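Local atomic coordinates of alpha-rhamnosidase (Dictyoglomus thermophilum, PDB entry 6I60), a protein that probably hydrolyses terminal non-reducing alpha-L-rhamnose residues from alpha-L-rhamnosides. Residues E106-R118 with F129-E143. Residues are numbered along the deposited sequence; the frame is centred on the assembly and turned at random.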
ATOM      1  N   GLU A 106     -26.371  17.451   3.883  1.00 63.79           N
ATOM      2  CA  GLU A 106     -25.574  16.851   4.948  1.00 68.72           C
ATOM      3  C   GLU A 106     -26.016  15.413   5.193  1.00 64.18           C
ATOM      4  O   GLU A 106     -27.178  15.157   5.525  1.00 63.20           O
ATOM      5  CB  GLU A 106     -25.700  17.676   6.228  1.00 64.08           C
ATOM      6  CG  GLU A 106     -25.322  16.930   7.497  1.00 61.30           C
ATOM      7  CD  GLU A 106     -23.949  17.311   8.011  1.00 63.23           C
ATOM      8  OE1 GLU A 106     -23.487  16.696   8.995  1.00 62.71           O
ATOM      9  OE2 GLU A 106     -23.331  18.228   7.431  1.00 70.05           O
ATOM     10  N   LEU A 107     -25.087  14.477   5.016  1.00 60.94           N
ATOM     11  CA  LEU A 107     -25.399  13.068   5.184  1.00 68.90           C
ATOM     12  C   LEU A 107     -25.676  12.750   6.651  1.00 67.08           C
ATOM     13  O   LEU A 107     -25.237  13.454   7.564  1.00 66.68           O
ATOM     14  CB  LEU A 107     -24.254  12.201   4.660  1.00 64.36           C
ATOM     15  CG  LEU A 107     -23.880  12.437   3.195  1.00 62.04           C
ATOM     16  CD1 LEU A 107     -22.615  11.677   2.836  1.00 62.72           C
ATOM     17  CD2 LEU A 107     -25.032  12.048   2.276  1.00 54.44           C
ATOM     18  N   GLU A 108     -26.421  11.672   6.867  1.00 62.94           N
ATOM     19  CA  GLU A 108     -26.857  11.270   8.193  1.00 70.00           C
ATOM     20  C   GLU A 108     -26.433   9.836   8.471  1.00 66.65           C
ATOM     21  O   GLU A 108     -26.264   9.043   7.538  1.00 69.23           O
ATOM     22  CB  GLU A 108     -28.381  11.406   8.329  1.00 79.56           C
ATOM     23  CG  GLU A 108     -28.834  12.820   8.671  1.00 81.54           C
ATOM     24  CD  GLU A 108     -30.269  13.092   8.266  1.00 88.95           C
ATOM     25  OE1 GLU A 108     -31.044  13.581   9.117  1.00 92.64           O
ATOM     26  OE2 GLU A 108     -30.621  12.817   7.100  1.00 93.11           O
ATOM     27  N   PRO A 109     -26.249   9.477   9.741  1.00 64.28           N
ATOM     28  CA  PRO A 109     -25.705   8.150  10.057  1.00 65.54           C
ATOM     29  C   PRO A 109     -26.673   7.026   9.718  1.00 67.16           C
ATOM     30  O   PRO A 109     -27.895   7.182   9.776  1.00 74.98           O
ATOM     31  CB  PRO A 109     -25.451   8.217  11.569  1.00 67.01           C
ATOM     32  CG  PRO A 109     -25.494   9.669  11.919  1.00 71.17           C
ATOM     33  CD  PRO A 109     -26.429  10.300  10.948  1.00 68.64           C
ATOM     34  N   CYS A 110     -26.095   5.880   9.351  1.00 66.49           N
ATOM     35  CA  CYS A 110     -26.812   4.624   9.129  1.00 65.85           C
ATOM     36  C   CYS A 110     -27.793   4.690   7.962  1.00 63.99           C
ATOM     37  O   CYS A 110     -28.646   3.810   7.821  1.00 67.61           O
ATOM     38  CB  CYS A 110     -27.541   4.171  10.400  1.00 62.96           C
ATOM     39  SG  CYS A 110     -26.485   4.103  11.861  1.00 63.26           S
ATOM     40  N   LYS A 111     -27.690   5.703   7.110  1.00 65.72           N
ATOM     41  CA  LYS A 111     -28.574   5.839   5.962  1.00 68.30           C
ATOM     42  C   LYS A 111     -27.883   5.328   4.705  1.00 63.29           C
ATOM     43  O   LYS A 111     -26.676   5.512   4.527  1.00 66.41           O
ATOM     44  CB  LYS A 111     -29.008   7.295   5.771  1.00 65.38           C
ATOM     45  CG  LYS A 111     -30.060   7.763   6.768  1.00 74.69           C
ATOM     46  CD  LYS A 111     -31.240   8.421   6.067  1.00 85.56           C
ATOM     47  CE  LYS A 111     -31.912   9.455   6.961  1.00 88.83           C
ATOM     48  NZ  LYS A 111     -31.882   9.059   8.396  1.00 80.09           N
ATOM     49  N   VAL A 112     -28.656   4.677   3.839  1.00 53.33           N
ATOM     50  CA  VAL A 112     -28.173   4.188   2.553  1.00 58.79           C
ATOM     51  C   VAL A 112     -28.599   5.176   1.478  1.00 55.37           C
ATOM     52  O   VAL A 112     -29.770   5.573   1.418  1.00 53.61           O
ATOM     53  CB  VAL A 112     -28.710   2.775   2.256  1.00 55.62           C
ATOM     54  CG1 VAL A 112     -28.713   2.495   0.756  1.00 49.73           C
ATOM     55  CG2 VAL A 112     -27.885   1.731   2.988  1.00 65.64           C
ATOM     56  N   TYR A 113     -27.654   5.582   0.635  1.00 59.82           N
ATOM     57  CA  TYR A 113     -27.921   6.518  -0.444  1.00 60.23           C
ATOM     58  C   TYR A 113     -27.695   5.847  -1.793  1.00 59.22           C
ATOM     59  O   TYR A 113     -27.029   4.814  -1.898  1.00 62.49           O
ATOM     60  CB  TYR A 113     -27.040   7.768  -0.326  1.00 55.91           C
ATOM     61  CG  TYR A 113     -27.218   8.516   0.973  1.00 59.24           C
ATOM     62  CD1 TYR A 113     -26.484   8.172   2.103  1.00 60.16           C
ATOM     63  CD2 TYR A 113     -28.119   9.566   1.073  1.00 61.44           C
ATOM     64  CE1 TYR A 113     -26.646   8.854   3.296  1.00 60.16           C
ATOM     65  CE2 TYR A 113     -28.287  10.254   2.259  1.00 67.64           C
ATOM     66  CZ  TYR A 113     -27.549   9.895   3.368  1.00 68.14           C
ATOM     67  OH  TYR A 113     -27.717  10.582   4.549  1.00 71.06           O
ATOM     68  N   PHE A 114     -28.265   6.457  -2.829  1.00 50.51           N
ATOM     69  CA  PHE A 114     -28.161   5.973  -4.197  1.00 56.51           C
ATOM     70  C   PHE A 114     -27.675   7.110  -5.082  1.00 62.10           C
ATOM     71  O   PHE A 114     -27.953   8.282  -4.812  1.00 59.36           O
ATOM     72  CB  PHE A 114     -29.509   5.440  -4.712  1.00 63.48           C
ATOM     73  CG  PHE A 114     -30.192   4.491  -3.764  1.00 66.77           C
ATOM     74  CD1 PHE A 114     -30.939   4.968  -2.697  1.00 58.42           C
ATOM     75  CD2 PHE A 114     -30.092   3.120  -3.942  1.00 65.40           C
ATOM     76  CE1 PHE A 114     -31.561   4.098  -1.824  1.00 56.79           C
ATOM     77  CE2 PHE A 114     -30.717   2.245  -3.073  1.00 59.03           C
ATOM     78  CZ  PHE A 114     -31.453   2.735  -2.014  1.00 51.10           C
ATOM     79  N   TRP A 115     -26.946   6.765  -6.143  1.00 61.77           N
ATOM     80  CA  TRP A 115     -26.435   7.801  -7.028  1.00 55.95           C
ATOM     81  C   TRP A 115     -26.181   7.243  -8.420  1.00 52.43           C
ATOM     82  O   TRP A 115     -25.674   6.128  -8.570  1.00 59.46           O
ATOM     83  CB  TRP A 115     -25.155   8.440  -6.466  1.00 58.41           C
ATOM     84  CG  TRP A 115     -23.935   7.560  -6.477  1.00 61.39           C
ATOM     85  CD1 TRP A 115     -23.740   6.414  -5.761  1.00 59.95           C
ATOM     86  CD2 TRP A 115     -22.729   7.776  -7.224  1.00 56.26           C
ATOM     87  NE1 TRP A 115     -22.491   5.899  -6.024  1.00 56.07           N
ATOM     88  CE2 TRP A 115     -21.852   6.716  -6.918  1.00 50.71           C
ATOM     89  CE3 TRP A 115     -22.309   8.760  -8.127  1.00 50.43           C
ATOM     90  CZ2 TRP A 115     -20.581   6.613  -7.483  1.00 57.77           C
ATOM     91  CZ3 TRP A 115     -21.047   8.656  -8.684  1.00 50.69           C
ATOM     92  CH2 TRP A 115     -20.198   7.590  -8.359  1.00 56.93           C
ATOM     93  N   LYS A 116     -26.551   8.028  -9.428  1.00 48.02           N
ATOM     94  CA  LYS A 116     -26.223   7.787 -10.825  1.00 56.46           C
ATOM     95  C   LYS A 116     -25.486   9.004 -11.370  1.00 59.53           C
ATOM     96  O   LYS A 116     -25.352  10.028 -10.694  1.00 55.66           O
ATOM     97  CB  LYS A 116     -27.481   7.503 -11.655  1.00 59.13           C
ATOM     98  CG  LYS A 116     -28.681   7.051 -10.841  1.00 62.89           C
ATOM     99  CD  LYS A 116     -29.983   7.281 -11.594  1.00 62.38           C
ATOM    100  CE  LYS A 116     -30.363   8.753 -11.603  1.00 66.14           C
ATOM    101  NZ  LYS A 116     -31.648   8.991 -12.320  1.00 55.72           N
ATOM    102  N   VAL A 117     -25.004   8.899 -12.607  1.00 51.66           N
ATOM    103  CA  VAL A 117     -24.269  10.006 -13.212  1.00 54.39           C
ATOM    104  C   VAL A 117     -24.389   9.912 -14.727  1.00 54.67           C
ATOM    105  O   VAL A 117     -24.414   8.819 -15.299  1.00 56.55           O
ATOM    106  CB  VAL A 117     -22.792  10.019 -12.743  1.00 50.04           C
ATOM    107  CG1 VAL A 117     -22.032   8.830 -13.295  1.00 49.78           C
ATOM    108  CG2 VAL A 117     -22.111  11.321 -13.138  1.00 47.76           C
ATOM    109  N   ARG A 118     -24.489  11.074 -15.367  1.00 53.45           N
ATOM    110  CA  ARG A 118     -24.415  11.215 -16.813  1.00 55.28           C
ATOM    111  C   ARG A 118     -23.183  12.030 -17.177  1.00 55.74           C
ATOM    112  O   ARG A 118     -22.624  12.755 -16.350  1.00 59.23           O
ATOM    113  CB  ARG A 118     -25.663  11.899 -17.381  1.00 62.95           C
ATOM    114  CG  ARG A 118     -26.967  11.176 -17.110  1.00 70.97           C
ATOM    115  CD  ARG A 118     -28.135  11.858 -17.814  1.00 74.68           C
ATOM    116  NE  ARG A 118     -28.181  13.296 -17.557  1.00 69.65           N
ATOM    117  CZ  ARG A 118     -29.303  14.002 -17.457  1.00 64.12           C
ATOM    118  NH1 ARG A 118     -30.479  13.406 -17.596  1.00 62.11           N
ATOM    119  NH2 ARG A 118     -29.251  15.306 -17.227  1.00 63.45           N
ATOM    120  N   PHE A 129     -28.248   7.691 -18.135  1.00 57.35           N
ATOM    121  CA  PHE A 129     -27.843   7.613 -16.741  1.00 61.38           C
ATOM    122  C   PHE A 129     -27.145   6.288 -16.462  1.00 61.07           C
ATOM    123  O   PHE A 129     -27.445   5.258 -17.069  1.00 63.34           O
ATOM    124  CB  PHE A 129     -29.054   7.771 -15.821  1.00 64.77           C
ATOM    125  CG  PHE A 129     -29.214   9.156 -15.260  1.00 66.80           C
ATOM    126  CD1 PHE A 129     -28.312   9.654 -14.335  1.00 63.05           C
ATOM    127  CD2 PHE A 129     -30.269   9.960 -15.658  1.00 65.27           C
ATOM    128  CE1 PHE A 129     -28.457  10.928 -13.819  1.00 61.74           C
ATOM    129  CE2 PHE A 129     -30.422  11.234 -15.144  1.00 60.69           C
ATOM    130  CZ  PHE A 129     -29.514  11.718 -14.224  1.00 63.54           C
ATOM    131  N   SER A 130     -26.193   6.328 -15.534  1.00 61.73           N
ATOM    132  CA  SER A 130     -25.492   5.122 -15.132  1.00 59.51           C
ATOM    133  C   SER A 130     -26.407   4.230 -14.297  1.00 61.45           C
ATOM    134  O   SER A 130     -27.495   4.627 -13.870  1.00 65.71           O
ATOM    135  CB  SER A 130     -24.239   5.476 -14.335  1.00 59.62           C
ATOM    136  OG  SER A 130     -24.583   5.874 -13.019  1.00 52.25           O
ATOM    137  N   VAL A 131     -25.952   2.999 -14.068  1.00 60.53           N
ATOM    138  CA  VAL A 131     -26.681   2.090 -13.196  1.00 55.40           C
ATOM    139  C   VAL A 131     -26.614   2.611 -11.767  1.00 61.61           C
ATOM    140  O   VAL A 131     -25.565   3.081 -11.305  1.00 65.37           O
ATOM    141  CB  VAL A 131     -26.113   0.665 -13.313  1.00 50.97           C
ATOM    142  CG1 VAL A 131     -26.465  -0.163 -12.088  1.00 53.59           C
ATOM    143  CG2 VAL A 131     -26.631  -0.004 -14.579  1.00 59.31           C
ATOM    144  N   VAL A 132     -27.748   2.552 -11.066  1.00 65.30           N
ATOM    145  CA  VAL A 132     -27.835   3.095  -9.714  1.00 63.18           C
ATOM    146  C   VAL A 132     -26.829   2.390  -8.815  1.00 57.60           C
ATOM    147  O   VAL A 132     -26.874   1.166  -8.643  1.00 60.89           O
ATOM    148  CB  VAL A 132     -29.262   2.957  -9.172  1.00 53.76           C
ATOM    149  CG1 VAL A 132     -29.305   3.303  -7.691  1.00 51.60           C
ATOM    150  CG2 VAL A 132     -30.212   3.840  -9.964  1.00 57.97           C
ATOM    151  N   ASN A 133     -25.908   3.162  -8.245  1.00 54.90           N
ATOM    152  CA  ASN A 133     -24.952   2.656  -7.277  1.00 56.97           C
ATOM    153  C   ASN A 133     -25.421   3.012  -5.867  1.00 63.36           C
ATOM    154  O   ASN A 133     -26.490   3.593  -5.666  1.00 65.75           O
ATOM    155  CB  ASN A 133     -23.554   3.207  -7.564  1.00 56.70           C
ATOM    156  CG  ASN A 133     -22.734   2.281  -8.442  1.00 60.46           C
ATOM    157  OD1 ASN A 133     -23.064   2.059  -9.608  1.00 47.52           O
ATOM    158  ND2 ASN A 133     -21.662   1.730  -7.882  1.00 58.89           N
ATOM    159  N   THR A 134     -24.607   2.660  -4.876  1.00 63.91           N
ATOM    160  CA  THR A 134     -25.033   2.762  -3.489  1.00 58.60           C
ATOM    161  C   THR A 134     -23.824   2.999  -2.598  1.00 60.65           C
ATOM    162  O   THR A 134     -22.768   2.399  -2.805  1.00 64.53           O
ATOM    163  CB  THR A 134     -25.776   1.487  -3.057  1.00 54.59           C
ATOM    164  OG1 THR A 134     -27.113   1.514  -3.574  1.00 58.86           O
ATOM    165  CG2 THR A 134     -25.824   1.355  -1.541  1.00 63.77           C
ATOM    166  N   PHE A 135     -23.980   3.890  -1.620  1.00 60.39           N
ATOM    167  CA  PHE A 135     -23.013   4.018  -0.539  1.00 62.35           C
ATOM    168  C   PHE A 135     -23.769   4.182   0.770  1.00 61.54           C
ATOM    169  O   PHE A 135     -24.719   4.966   0.846  1.00 62.15           O
ATOM    170  CB  PHE A 135     -22.047   5.192  -0.770  1.00 59.92           C
ATOM    171  CG  PHE A 135     -22.710   6.541  -0.817  1.00 58.67           C
ATOM    172  CD1 PHE A 135     -23.281   7.008  -1.989  1.00 52.80           C
ATOM    173  CD2 PHE A 135     -22.735   7.354   0.305  1.00 64.19           C
ATOM    174  CE1 PHE A 135     -23.880   8.251  -2.037  1.00 55.98           C
ATOM    175  CE2 PHE A 135     -23.333   8.600   0.264  1.00 58.12           C
ATOM    176  CZ  PHE A 135     -23.905   9.049  -0.908  1.00 61.26           C
ATOM    177  N   GLU A 136     -23.363   3.426   1.786  1.00 63.16           N
ATOM    178  CA  GLU A 136     -24.011   3.437   3.091  1.00 61.62           C
ATOM    179  C   GLU A 136     -23.109   4.121   4.108  1.00 62.52           C
ATOM    180  O   GLU A 136     -21.913   3.822   4.185  1.00 58.82           O
ATOM    181  CB  GLU A 136     -24.339   2.017   3.558  1.00 62.88           C
ATOM    182  CG  GLU A 136     -24.804   1.939   5.006  1.00 63.27           C
ATOM    183  CD  GLU A 136     -25.491   0.628   5.335  1.00 64.99           C
ATOM    184  OE1 GLU A 136     -25.702  -0.186   4.412  1.00 58.72           O
ATOM    185  OE2 GLU A 136     -25.814   0.408   6.522  1.00 69.94           O
ATOM    186  N   THR A 137     -23.684   5.032   4.886  1.00 60.87           N
ATOM    187  CA  THR A 137     -22.934   5.710   5.930  1.00 60.90           C
ATOM    188  C   THR A 137     -22.880   4.848   7.183  1.00 61.35           C
ATOM    189  O   THR A 137     -23.833   4.134   7.507  1.00 56.89           O
ATOM    190  CB  THR A 137     -23.564   7.067   6.249  1.00 55.28           C
ATOM    191  OG1 THR A 137     -24.970   6.904   6.466  1.00 60.99           O
ATOM    192  CG2 THR A 137     -23.348   8.037   5.097  1.00 53.76           C
ATOM    193  N   GLY A 138     -21.772   4.947   7.895  1.00 61.86           N
ATOM    194  CA  GLY A 138     -21.571   4.216   9.116  1.00 59.55           C
ATOM    195  C   GLY A 138     -22.212   4.941  10.268  1.00 67.29           C
ATOM    196  O   GLY A 138     -23.303   5.445  10.144  1.00 63.06           O
ATOM    197  N   LEU A 139     -21.499   5.061  11.382  1.00 66.21           N
ATOM    198  CA  LEU A 139     -22.027   5.730  12.562  1.00 60.94           C
ATOM    199  C   LEU A 139     -21.878   7.208  12.486  1.00 68.75           C
ATOM    200  O   LEU A 139     -22.465   7.902  13.269  1.00 73.87           O
ATOM    201  CB  LEU A 139     -21.385   5.234  13.831  1.00 55.58           C
ATOM    202  CG  LEU A 139     -22.058   3.975  14.331  1.00 68.45           C
ATOM    203  CD1 LEU A 139     -22.065   3.939  15.829  1.00 71.31           C
ATOM    204  CD2 LEU A 139     -23.471   3.928  13.840  1.00 62.20           C
ATOM    205  N   MET A 140     -21.052   7.653  11.558  1.00 72.65           N
ATOM    206  CA  MET A 140     -20.828   9.021  11.228  1.00 72.07           C
ATOM    207  C   MET A 140     -20.328   9.874  12.323  1.00 84.00           C
ATOM    208  O   MET A 140     -21.068  10.559  13.006  1.00 87.51           O
ATOM    209  CB  MET A 140     -22.057   9.641  10.598  1.00 71.65           C
ATOM    210  CG  MET A 140     -22.309   9.154   9.200  1.00 71.55           C
ATOM    211  SD  MET A 140     -21.813  10.406   8.043  1.00 83.26           S
ATOM    212  CE  MET A 140     -22.716  11.780   8.706  1.00 74.20           C
ATOM    213  N   ASN A 141     -19.018   9.880  12.400  1.00 88.94           N
ATOM    214  CA  ASN A 141     -18.314  10.682  13.341  1.00100.86           C
ATOM    215  C   ASN A 141     -18.855  10.534  14.761  1.00100.90           C
ATOM    216  O   ASN A 141     -19.347  11.496  15.322  1.00106.66           O
ATOM    217  CB  ASN A 141     -18.293  12.165  12.891  1.00103.60           C
ATOM    218  CG  ASN A 141     -17.891  12.354  11.418  1.00 98.04           C
ATOM    219  OD1 ASN A 141     -18.385  11.682  10.518  1.00 83.12           O
ATOM    220  ND2 ASN A 141     -17.009  13.312  11.179  1.00 94.16           N
ATOM    221  N   GLU A 142     -18.802   9.317  15.290  1.00 88.29           N
ATOM    222  CA  GLU A 142     -19.166   9.033  16.661  1.00 86.87           C
ATOM    223  C   GLU A 142     -20.488   9.638  17.107  1.00100.87           C
ATOM    224  O   GLU A 142     -20.612  10.150  18.223  1.00101.99           O
ATOM    225  CB  GLU A 142     -18.027   9.558  17.521  1.00 82.14           C
ATOM    226  CG  GLU A 142     -18.004   9.110  18.955  1.00 82.91           C
ATOM    227  CD  GLU A 142     -16.788   9.649  19.648  1.00 89.99           C
ATOM    228  OE1 GLU A 142     -15.686   9.412  19.143  1.00 77.62           O
ATOM    229  OE2 GLU A 142     -16.931  10.341  20.668  1.00 88.60           O
ATOM    230  N   GLU A 143     -21.476   9.555  16.224  1.00100.94           N
ATOM    231  CA  GLU A 143     -22.801  10.142  16.436  1.00 99.53           C
ATOM    232  C   GLU A 143     -23.517   9.383  17.550  1.00101.17           C
ATOM    233  O   GLU A 143     -24.359   8.512  17.316  1.00101.47           O
ATOM    234  CB  GLU A 143     -23.607  10.124  15.144  1.00 85.07           C
ATOM    235  CG  GLU A 143     -23.892  11.502  14.572  1.00 96.39           C
ATOM    236  CD  GLU A 143     -25.127  12.146  15.178  1.00101.86           C
ATOM    237  OE1 GLU A 143     -25.648  13.106  14.575  1.00 89.20           O
ATOM    238  OE2 GLU A 143     -25.574  11.697  16.256  1.00101.05           O
TER
HETATM  239  O   HOH W   1     -21.333   4.075  -4.338  1.00 58.57           O
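F129 is sandwiched between two basic side chains. K116 NZ sits 3.6 Å from the centre of the F129 ring, a cation-pi contact almost on the ring normal. A bend at chi3 (-75°) turns the lysine end over this face; its ammonium also hydrogen-bonds to I80 O. R118 lays CG over the opposite face, 3.5 Å from the F129 ring centroid, while its guanidinium pairs with E126. Replacing F129 by an alanine would probably leave the ammonium without its pi partner and take the surface from under the R118 methylenes. Strands 112-118 and 133-137 then pair antiparallel. Y113 and F135 form a hydrogen-bonded pair, as do W115 and N133. F135 takes Y113 CB over one face and turns its edge to the face of the W115 five-membered ring, offset edge-to-face, planes at 70°. F53 meets both W115 and F135 edge-to-face. At the far end T137 OG1 lies 2.7 Å from E108 O and 2.9 Å from K111 O, the carbonyls at the two ends of the type II turn E108-K111. C110 N bonds G138 O at 2.9 Å. These strands are neighbours in the N-terminal immunoglobulin-like domain. The pairing thus combines an aromatic cluster on one face with a cation-pi contact at the F129 end and hydrogen bonds at the T137 end.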